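Local coordinates for protein kinase (Staphylococcus aureus subsp. aureus Mu50, PDB 3PY9) that is the extracellular PASTA region of the membrane Ser/Thr kinase PrkC, which probably senses cell-wall muropeptides and passes the signal to the kinase, at residues A[216-222]-A[260-266]; A[233-239]-A[274-280]. All blocks are in the same frame, centred on the assembly; numbering follows the deposited sequence.

Interaction 1 (A[216-222]-A[260-266]); sequences TTTESVD and RIDIPLR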
ATOM      1  N   THR A 216      39.708 -22.462  21.942  1.00 65.34           N
ATOM      2  CA  THR A 216      39.282 -23.583  21.108  1.00 64.54           C
ATOM      3  C   THR A 216      38.884 -24.807  21.936  1.00 63.99           C
ATOM      4  O   THR A 216      39.678 -25.321  22.737  1.00 64.29           O
ATOM      5  CB  THR A 216      40.375 -23.971  20.069  1.00 64.55           C
ATOM      6  OG1 THR A 216      40.803 -22.800  19.367  1.00 64.36           O
ATOM      7  CG2 THR A 216      39.851 -24.992  19.055  1.00 64.87           C
ATOM      8  N   THR A 217      37.644 -25.248  21.737  1.00 62.64           N
ATOM      9  CA  THR A 217      37.137 -26.484  22.312  1.00 61.30           C
ATOM     10  C   THR A 217      36.519 -27.345  21.223  1.00 60.35           C
ATOM     11  O   THR A 217      35.862 -26.836  20.306  1.00 60.33           O
ATOM     12  CB  THR A 217      36.053 -26.238  23.389  1.00 61.37           C
ATOM     13  OG1 THR A 217      35.587 -24.886  23.308  1.00 61.27           O
ATOM     14  CG2 THR A 217      36.600 -26.495  24.781  1.00 61.36           C
ATOM     15  N   THR A 218      36.756 -28.650  21.315  1.00 58.87           N
ATOM     16  CA  THR A 218      35.945 -29.614  20.594  1.00 57.20           C
ATOM     17  C   THR A 218      35.029 -30.247  21.631  1.00 56.08           C
ATOM     18  O   THR A 218      35.482 -30.947  22.543  1.00 55.85           O
ATOM     19  CB  THR A 218      36.782 -30.678  19.874  1.00 57.24           C
ATOM     20  OG1 THR A 218      37.871 -30.048  19.193  1.00 57.53           O
ATOM     21  CG2 THR A 218      35.936 -31.401  18.848  1.00 57.16           C
ATOM     22  N   GLU A 219      33.742 -29.940  21.511  1.00 54.44           N
ATOM     23  CA  GLU A 219      32.730 -30.551  22.345  1.00 52.58           C
ATOM     24  C   GLU A 219      32.233 -31.802  21.639  1.00 51.62           C
ATOM     25  O   GLU A 219      32.040 -31.801  20.425  1.00 51.51           O
ATOM     26  CB  GLU A 219      31.582 -29.572  22.591  1.00 52.48           C
ATOM     27  CG  GLU A 219      31.951 -28.405  23.500  1.00 51.35           C
ATOM     28  CD  GLU A 219      32.014 -28.769  24.987  1.00 50.79           C
ATOM     29  OE1 GLU A 219      31.413 -29.783  25.411  1.00 50.55           O
ATOM     30  OE2 GLU A 219      32.658 -28.018  25.745  1.00 50.68           O
ATOM     31  N   SER A 220      32.063 -32.875  22.399  1.00 50.28           N
ATOM     32  CA  SER A 220      31.487 -34.101  21.868  1.00 48.97           C
ATOM     33  C   SER A 220      30.066 -34.303  22.372  1.00 47.58           C
ATOM     34  O   SER A 220      29.784 -34.105  23.558  1.00 46.94           O
ATOM     35  CB  SER A 220      32.346 -35.304  22.246  1.00 49.10           C
ATOM     36  OG  SER A 220      33.422 -35.430  21.346  1.00 49.75           O
ATOM     37  N   VAL A 221      29.180 -34.694  21.458  1.00 45.93           N
ATOM     38  CA  VAL A 221      27.808 -35.079  21.809  1.00 44.29           C
ATOM     39  C   VAL A 221      27.433 -36.394  21.108  1.00 42.91           C
ATOM     40  O   VAL A 221      27.693 -36.560  19.911  1.00 42.72           O
ATOM     41  CB  VAL A 221      26.763 -33.929  21.499  1.00 44.41           C
ATOM     42  CG1 VAL A 221      26.790 -33.530  20.036  1.00 44.99           C
ATOM     43  CG2 VAL A 221      25.365 -34.331  21.909  1.00 43.34           C
ATOM     44  N   ASP A 222      26.857 -37.325  21.867  1.00 40.93           N
ATOM     45  CA  ASP A 222      26.297 -38.546  21.307  1.00 39.51           C
ATOM     46  C   ASP A 222      24.871 -38.274  20.819  1.00 37.28           C
ATOM     47  O   ASP A 222      23.970 -38.004  21.627  1.00 36.57           O
ATOM     48  CB  ASP A 222      26.233 -39.653  22.361  1.00 40.31           C
ATOM     49  CG  ASP A 222      27.577 -40.248  22.687  1.00 43.03           C
ATOM     50  OD1 ASP A 222      28.404 -40.440  21.767  1.00 46.31           O
ATOM     51  OD2 ASP A 222      27.791 -40.542  23.884  1.00 46.28           O
ATOM     52  N   ARG A 260      28.421 -40.351  17.646  1.00 43.12           N
ATOM     53  CA  ARG A 260      29.189 -39.379  18.406  1.00 45.17           C
ATOM     54  C   ARG A 260      29.598 -38.303  17.419  1.00 45.66           C
ATOM     55  O   ARG A 260      30.092 -38.595  16.334  1.00 45.94           O
ATOM     56  CB  ARG A 260      30.418 -40.044  19.064  1.00 45.78           C
ATOM     57  CG  ARG A 260      31.488 -39.090  19.610  1.00 47.55           C
ATOM     58  CD  ARG A 260      31.291 -38.796  21.086  1.00 54.53           C
ATOM     59  NE  ARG A 260      31.372 -40.008  21.911  1.00 59.47           N
ATOM     60  CZ  ARG A 260      31.249 -40.036  23.241  1.00 61.51           C
ATOM     61  NH1 ARG A 260      31.041 -38.913  23.930  1.00 61.52           N
ATOM     62  NH2 ARG A 260      31.328 -41.199  23.887  1.00 62.51           N
ATOM     63  N   ILE A 261      29.350 -37.057  17.788  1.00 46.83           N
ATOM     64  CA  ILE A 261      29.630 -35.922  16.916  1.00 48.00           C
ATOM     65  C   ILE A 261      30.453 -34.910  17.678  1.00 48.50           C
ATOM     66  O   ILE A 261      30.230 -34.692  18.856  1.00 48.35           O
ATOM     67  CB  ILE A 261      28.314 -35.323  16.330  1.00 47.97           C
ATOM     68  CG1 ILE A 261      28.169 -35.733  14.865  1.00 49.29           C
ATOM     69  CG2 ILE A 261      28.241 -33.798  16.442  1.00 48.19           C
ATOM     70  CD1 ILE A 261      27.733 -37.172  14.670  1.00 50.74           C
ATOM     71  N   ASP A 262      31.426 -34.324  16.995  1.00 49.77           N
ATOM     72  CA  ASP A 262      32.315 -33.353  17.609  1.00 50.58           C
ATOM     73  C   ASP A 262      31.975 -31.973  17.084  1.00 50.86           C
ATOM     74  O   ASP A 262      31.742 -31.793  15.892  1.00 50.53           O
ATOM     75  CB  ASP A 262      33.773 -33.714  17.330  1.00 50.76           C
ATOM     76  CG  ASP A 262      34.084 -35.161  17.652  1.00 51.35           C
ATOM     77  OD1 ASP A 262      33.685 -35.653  18.720  1.00 52.85           O
ATOM     78  OD2 ASP A 262      34.723 -35.821  16.822  1.00 53.84           O
ATOM     79  N   ILE A 263      31.916 -31.002  17.985  1.00 51.86           N
ATOM     80  CA  ILE A 263      31.525 -29.655  17.597  1.00 53.37           C
ATOM     81  C   ILE A 263      32.596 -28.635  17.990  1.00 54.47           C
ATOM     82  O   ILE A 263      32.685 -28.250  19.155  1.00 55.09           O
ATOM     83  CB  ILE A 263      30.145 -29.270  18.165  1.00 53.00           C
ATOM     84  CG1 ILE A 263      29.067 -30.234  17.659  1.00 52.63           C
ATOM     85  CG2 ILE A 263      29.790 -27.873  17.741  1.00 53.28           C
ATOM     86  CD1 ILE A 263      27.806 -30.219  18.468  1.00 51.85           C
ATOM     87  N   PRO A 264      33.440 -28.225  17.021  1.00 55.64           N
ATOM     88  CA  PRO A 264      34.458 -27.216  17.313  1.00 56.39           C
ATOM     89  C   PRO A 264      33.838 -25.842  17.613  1.00 57.21           C
ATOM     90  O   PRO A 264      33.010 -25.341  16.828  1.00 57.24           O
ATOM     91  CB  PRO A 264      35.291 -27.174  16.025  1.00 56.32           C
ATOM     92  CG  PRO A 264      34.364 -27.658  14.961  1.00 55.99           C
ATOM     93  CD  PRO A 264      33.510 -28.688  15.620  1.00 55.48           C
ATOM     94  N   LEU A 265      34.231 -25.262  18.750  1.00 57.99           N
ATOM     95  CA  LEU A 265      33.807 -23.910  19.144  1.00 58.79           C
ATOM     96  C   LEU A 265      35.008 -22.993  19.433  1.00 59.55           C
ATOM     97  O   LEU A 265      35.955 -23.390  20.130  1.00 59.66           O
ATOM     98  CB  LEU A 265      32.889 -23.963  20.371  1.00 58.51           C
ATOM     99  CG  LEU A 265      31.739 -24.975  20.397  1.00 57.91           C
ATOM    100  CD1 LEU A 265      31.234 -25.137  21.803  1.00 56.80           C
ATOM    101  CD2 LEU A 265      30.611 -24.558  19.468  1.00 58.24           C
ATOM    102  N   ARG A 266      34.964 -21.775  18.895  1.00 60.43           N
ATOM    103  CA  ARG A 266      35.988 -20.769  19.193  1.00 61.34           C
ATOM    104  C   ARG A 266      35.388 -19.518  19.854  1.00 61.67           C
ATOM    105  O   ARG A 266      34.529 -18.836  19.285  1.00 61.58           O
ATOM    106  CB  ARG A 266      36.834 -20.440  17.956  1.00 61.54           C
ATOM    107  CG  ARG A 266      37.646 -21.623  17.436  1.00 63.12           C
ATOM    108  CD  ARG A 266      38.954 -21.200  16.761  1.00 65.99           C
ATOM    109  NE  ARG A 266      40.003 -22.219  16.919  1.00 68.70           N
ATOM    110  CZ  ARG A 266      41.112 -22.326  16.175  1.00 69.93           C
ATOM    111  NH1 ARG A 266      41.361 -21.477  15.178  1.00 69.73           N
ATOM    112  NH2 ARG A 266      41.982 -23.304  16.431  1.00 70.44           N
TER

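Interaction 2 (A[233-239]-A[274-280]); sequences QKVKVYI and SYIVKVD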
ATOM      1  N   GLN A 233      17.809 -40.112   9.404  1.00 31.16           N
ATOM      2  CA  GLN A 233      17.335 -38.856   9.952  1.00 31.17           C
ATOM      3  C   GLN A 233      18.395 -37.819   9.667  1.00 32.07           C
ATOM      4  O   GLN A 233      19.600 -38.117   9.665  1.00 32.05           O
ATOM      5  CB  GLN A 233      17.165 -38.963  11.454  1.00 31.01           C
ATOM      6  CG  GLN A 233      16.123 -39.936  11.909  1.00 30.46           C
ATOM      7  CD  GLN A 233      16.055 -40.026  13.411  1.00 28.72           C
ATOM      8  OE1 GLN A 233      17.022 -40.378  14.061  1.00 28.47           O
ATOM      9  NE2 GLN A 233      14.903 -39.698  13.971  1.00 32.34           N
ATOM     10  N   LYS A 234      17.949 -36.594   9.464  1.00 32.33           N
ATOM     11  CA  LYS A 234      18.850 -35.504   9.181  1.00 34.27           C
ATOM     12  C   LYS A 234      19.225 -34.743  10.453  1.00 33.78           C
ATOM     13  O   LYS A 234      18.369 -34.331  11.237  1.00 33.28           O
ATOM     14  CB  LYS A 234      18.206 -34.552   8.186  1.00 34.07           C
ATOM     15  CG  LYS A 234      19.213 -33.705   7.404  1.00 36.34           C
ATOM     16  CD  LYS A 234      18.527 -32.540   6.655  1.00 36.56           C
ATOM     17  CE  LYS A 234      17.040 -32.791   6.386  1.00 38.58           C
ATOM     18  NZ  LYS A 234      16.796 -34.070   5.655  1.00 42.87           N
ATOM     19  N   VAL A 235      20.522 -34.557  10.640  1.00 33.76           N
ATOM     20  CA  VAL A 235      21.023 -33.839  11.791  1.00 34.80           C
ATOM     21  C   VAL A 235      21.468 -32.468  11.318  1.00 35.57           C
ATOM     22  O   VAL A 235      22.112 -32.346  10.279  1.00 34.97           O
ATOM     23  CB  VAL A 235      22.181 -34.596  12.475  1.00 34.50           C
ATOM     24  CG1 VAL A 235      22.655 -33.873  13.724  1.00 34.80           C
ATOM     25  CG2 VAL A 235      21.740 -36.000  12.807  1.00 33.54           C
ATOM     26  N   LYS A 236      21.088 -31.445  12.078  1.00 36.71           N
ATOM     27  CA  LYS A 236      21.544 -30.089  11.834  1.00 38.14           C
ATOM     28  C   LYS A 236      22.084 -29.522  13.134  1.00 38.95           C
ATOM     29  O   LYS A 236      21.395 -29.518  14.170  1.00 38.90           O
ATOM     30  CB  LYS A 236      20.411 -29.220  11.272  1.00 38.62           C
ATOM     31  CG  LYS A 236      20.036 -29.555   9.837  1.00 40.02           C
ATOM     32  CD  LYS A 236      18.958 -28.638   9.308  1.00 42.77           C
ATOM     33  CE  LYS A 236      18.220 -29.298   8.147  1.00 45.76           C
ATOM     34  NZ  LYS A 236      17.220 -30.300   8.652  1.00 49.27           N
ATOM     35  N   VAL A 237      23.330 -29.070  13.063  1.00 39.94           N
ATOM     36  CA  VAL A 237      24.055 -28.509  14.181  1.00 41.02           C
ATOM     37  C   VAL A 237      24.173 -26.999  13.950  1.00 42.43           C
ATOM     38  O   VAL A 237      24.661 -26.541  12.902  1.00 42.40           O
ATOM     39  CB  VAL A 237      25.455 -29.152  14.308  1.00 41.18           C
ATOM     40  CG1 VAL A 237      26.127 -28.756  15.623  1.00 40.82           C
ATOM     41  CG2 VAL A 237      25.365 -30.682  14.196  1.00 40.42           C
ATOM     42  N   TYR A 238      23.693 -26.230  14.919  1.00 43.43           N
ATOM     43  CA  TYR A 238      23.750 -24.767  14.854  1.00 44.75           C
ATOM     44  C   TYR A 238      24.666 -24.309  15.964  1.00 45.71           C
ATOM     45  O   TYR A 238      24.538 -24.763  17.098  1.00 45.79           O
ATOM     46  CB  TYR A 238      22.364 -24.130  15.017  1.00 44.12           C
ATOM     47  CG  TYR A 238      21.303 -24.675  14.090  1.00 44.28           C
ATOM     48  CD1 TYR A 238      20.935 -23.992  12.931  1.00 44.15           C
ATOM     49  CD2 TYR A 238      20.659 -25.887  14.373  1.00 44.72           C
ATOM     50  CE1 TYR A 238      19.941 -24.506  12.075  1.00 44.54           C
ATOM     51  CE2 TYR A 238      19.681 -26.407  13.533  1.00 43.03           C
ATOM     52  CZ  TYR A 238      19.320 -25.716  12.386  1.00 44.56           C
ATOM     53  OH  TYR A 238      18.334 -26.248  11.567  1.00 43.81           O
ATOM     54  N   ILE A 239      25.597 -23.427  15.619  1.00 47.31           N
ATOM     55  CA  ILE A 239      26.621 -22.948  16.552  1.00 48.71           C
ATOM     56  C   ILE A 239      26.517 -21.434  16.724  1.00 49.51           C
ATOM     57  O   ILE A 239      26.295 -20.718  15.752  1.00 50.24           O
ATOM     58  CB  ILE A 239      28.057 -23.371  16.077  1.00 48.51           C
ATOM     59  CG1 ILE A 239      28.390 -24.771  16.562  1.00 48.59           C
ATOM     60  CG2 ILE A 239      29.135 -22.465  16.605  1.00 48.52           C
ATOM     61  CD1 ILE A 239      27.913 -25.859  15.643  1.00 50.20           C
ATOM     62  N   SER A 274      27.683 -21.526  22.191  1.00 46.24           N
ATOM     63  CA  SER A 274      26.700 -22.576  22.385  1.00 44.72           C
ATOM     64  C   SER A 274      26.460 -23.383  21.094  1.00 43.76           C
ATOM     65  O   SER A 274      26.729 -22.902  19.974  1.00 43.42           O
ATOM     66  CB  SER A 274      25.386 -21.987  22.926  1.00 44.81           C
ATOM     67  OG  SER A 274      24.806 -21.030  22.048  1.00 44.64           O
ATOM     68  N   TYR A 275      25.978 -24.617  21.263  1.00 41.82           N
ATOM     69  CA  TYR A 275      25.498 -25.412  20.137  1.00 39.80           C
ATOM     70  C   TYR A 275      24.100 -25.960  20.368  1.00 38.83           C
ATOM     71  O   TYR A 275      23.719 -26.265  21.510  1.00 39.01           O
ATOM     72  CB  TYR A 275      26.456 -26.549  19.800  1.00 39.54           C
ATOM     73  CG  TYR A 275      26.562 -27.641  20.840  1.00 38.68           C
ATOM     74  CD1 TYR A 275      27.662 -27.701  21.684  1.00 38.33           C
ATOM     75  CD2 TYR A 275      25.573 -28.636  20.964  1.00 37.17           C
ATOM     76  CE1 TYR A 275      27.785 -28.709  22.636  1.00 37.88           C
ATOM     77  CE2 TYR A 275      25.673 -29.634  21.913  1.00 36.69           C
ATOM     78  CZ  TYR A 275      26.793 -29.669  22.745  1.00 38.60           C
ATOM     79  OH  TYR A 275      26.931 -30.656  23.697  1.00 39.57           O
ATOM     80  N   ILE A 276      23.339 -26.047  19.286  1.00 37.13           N
ATOM     81  CA  ILE A 276      22.098 -26.801  19.265  1.00 35.99           C
ATOM     82  C   ILE A 276      22.259 -27.880  18.221  1.00 34.69           C
ATOM     83  O   ILE A 276      22.756 -27.614  17.134  1.00 34.35           O
ATOM     84  CB  ILE A 276      20.881 -25.960  18.811  1.00 36.16           C
ATOM     85  CG1 ILE A 276      20.863 -24.572  19.465  1.00 38.22           C
ATOM     86  CG2 ILE A 276      19.598 -26.737  19.015  1.00 34.89           C
ATOM     87  CD1 ILE A 276      20.222 -24.528  20.804  1.00 40.21           C
ATOM     88  N   VAL A 277      21.812 -29.087  18.554  1.00 33.61           N
ATOM     89  CA  VAL A 277      21.755 -30.199  17.617  1.00 31.90           C
ATOM     90  C   VAL A 277      20.297 -30.624  17.485  1.00 31.26           C
ATOM     91  O   VAL A 277      19.703 -31.098  18.455  1.00 30.82           O
ATOM     92  CB  VAL A 277      22.545 -31.422  18.123  1.00 31.44           C
ATOM     93  CG1 VAL A 277      22.418 -32.574  17.140  1.00 30.68           C
ATOM     94  CG2 VAL A 277      24.022 -31.088  18.380  1.00 31.75           C
ATOM     95  N   LYS A 278      19.754 -30.485  16.282  1.00 30.86           N
ATOM     96  CA  LYS A 278      18.413 -30.963  15.932  1.00 31.21           C
ATOM     97  C   LYS A 278      18.456 -32.206  15.042  1.00 31.35           C
ATOM     98  O   LYS A 278      19.406 -32.386  14.270  1.00 31.67           O
ATOM     99  CB  LYS A 278      17.635 -29.868  15.211  1.00 31.38           C
ATOM    100  CG  LYS A 278      17.521 -28.578  16.002  1.00 33.91           C
ATOM    101  CD  LYS A 278      16.579 -27.625  15.304  1.00 37.32           C
ATOM    102  CE  LYS A 278      16.504 -26.298  16.008  1.00 38.38           C
ATOM    103  NZ  LYS A 278      15.704 -25.375  15.166  1.00 38.78           N
ATOM    104  N   VAL A 279      17.429 -33.057  15.166  1.00 30.96           N
ATOM    105  CA  VAL A 279      17.311 -34.299  14.402  1.00 30.47           C
ATOM    106  C   VAL A 279      15.910 -34.324  13.805  1.00 31.42           C
ATOM    107  O   VAL A 279      14.912 -34.341  14.539  1.00 31.42           O
ATOM    108  CB  VAL A 279      17.585 -35.580  15.272  1.00 30.58           C
ATOM    109  CG1 VAL A 279      17.273 -36.833  14.491  1.00 27.60           C
ATOM    110  CG2 VAL A 279      19.055 -35.620  15.782  1.00 26.86           C
ATOM    111  N   ASP A 280      15.834 -34.306  12.476  1.00 31.69           N
ATOM    112  CA  ASP A 280      14.541 -34.097  11.799  1.00 32.55           C
ATOM    113  C   ASP A 280      13.711 -32.936  12.392  1.00 33.02           C
ATOM    114  O   ASP A 280      12.509 -33.081  12.634  1.00 33.50           O
ATOM    115  CB  ASP A 280      13.720 -35.387  11.824  1.00 31.89           C
ATOM    116  CG  ASP A 280      14.229 -36.419  10.847  1.00 32.45           C
ATOM    117  OD1 ASP A 280      14.979 -36.086   9.914  1.00 31.52           O
ATOM    118  OD2 ASP A 280      13.862 -37.580  11.007  1.00 35.74           O
TER

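Interaction 1 (A[216-222]-A[260-266])
Val221 lays its CG1 methyl over two residues of the partner strand, 3.9 Å from Ile261 CG2 and 3.8 Å from Ile263 CD1. All three share a face with Thr217, Glu219 and Leu265, and this face turns inward: Ile263 is buried against Val237, Ile239 and Tyr275, and Leu265 against Ile239 and Val289, of the other sheet. Glu219 joins the row through its aliphatic part, with CG 3.8 Å from Leu265 CD1, while its carboxylate turns away to a salt bridge with Lys287. The axes of the short strand segments 217-222 and 260-265 run antiparallel at 153°, and Thr217–Leu265, Glu219–Ile263 and Val221–Ile261 are the hydrogen-bonded pairs; in the middle one, Ile263 N gives to Glu219 O at 2.6 Å. The opposite face is exposed and, Pro264 apart, polar. There Ser220 OG donates to Asp262 OD1 at 2.6 Å, and Thr218 CG2 packs 3.5 Å from Asp262 CB. Asp222 OD1 sits 3.0 Å from Arg260 NE, a salt bridge of charges alone, the oxygen lying over a guanidinium face. Arg266 NE makes a weak hydrogen bond to Thr216 OG1 (2.6 Å). A largely apolar inner face backed by a mainly polar outer one is characteristic of a β-sandwich layer, here the two-stranded sheet of the C-terminal PASTA-like domain, probably an immunoglobulin-like fold.

Interaction 2 (A[233-239]-A[274-280])
Starting at Gln233, the side chain leans on the end of the partner strand, its CG 3.4 Å from Asp280 OD2 and its OE1 3.6 Å from Val279 CG1; OE1 also accepts a hydrogen bond from Thr226 N. At Lys234 the backbone is held twice by Asp280: the amide N gives to the carboxylate OD1 (3.0 Å), and O accepts from Asp280 N (2.8 Å). A side-chain oxygen thus does the work of a backbone carbonyl just where the second strand has ended, Asp280 having positive phi and psi. Val235 comes next, facing the interior, with CG1 3.7 Å from Val277 CG1 and CG2 4.0 Å from Val279 CG2. Lys236 and Lys278 form a hydrogen-bonded pair, Lys236 N to Lys278 O 2.9 Å and Lys278 N to Lys236 O 2.8 Å, with both side chains on the outer face. Val237 returns to the inner face opposite Val277, in a non-hydrogen-bonded pair. Tyr238 pairs with Ile276 through two 2.8 Å bonds, Tyr238 N to Ile276 O and Ile276 N to Tyr238 O, and its ring reaches diagonally along the outer face to bring CE2 within 3.8 Å of Lys278 CD. Ile239 closes the run inside, CG1 4.2 Å from Tyr275 CB. Strand 251-255 flanks 233-239 and strand 282-290 flanks 274-280, so this pair is central to its sheet. Regular antiparallel pairing with alternating valines turned inward is typical of a β-sandwich core, consistent with an E-set (immunoglobulin-like) fold for this domain.

How the interactions relate
After the three PASTA repeats, the C-terminal domain opens with strand 217-223, followed by 233-241 in a different sheet. Strand 259-265 then returns to the first, closing interaction 1 with 37 residues between segments 216-222 and 260-266, and strand 272-279 returns to the second, closing interaction 2 with 34 between 233-239 and 274-280. Because the segments alternate, the two closures cross instead of nesting. The layers meet between the contacts, whose centres are about 12 Å apart: Ile263 CD1 packs 3.6 Å from Val237 CG1 and 3.7 Å from Tyr275 CD2, while Leu265 CD2 lies 3.7 Å from Ile239 CG1. Together they join the two sheets of the C-terminal domain around one apolar core.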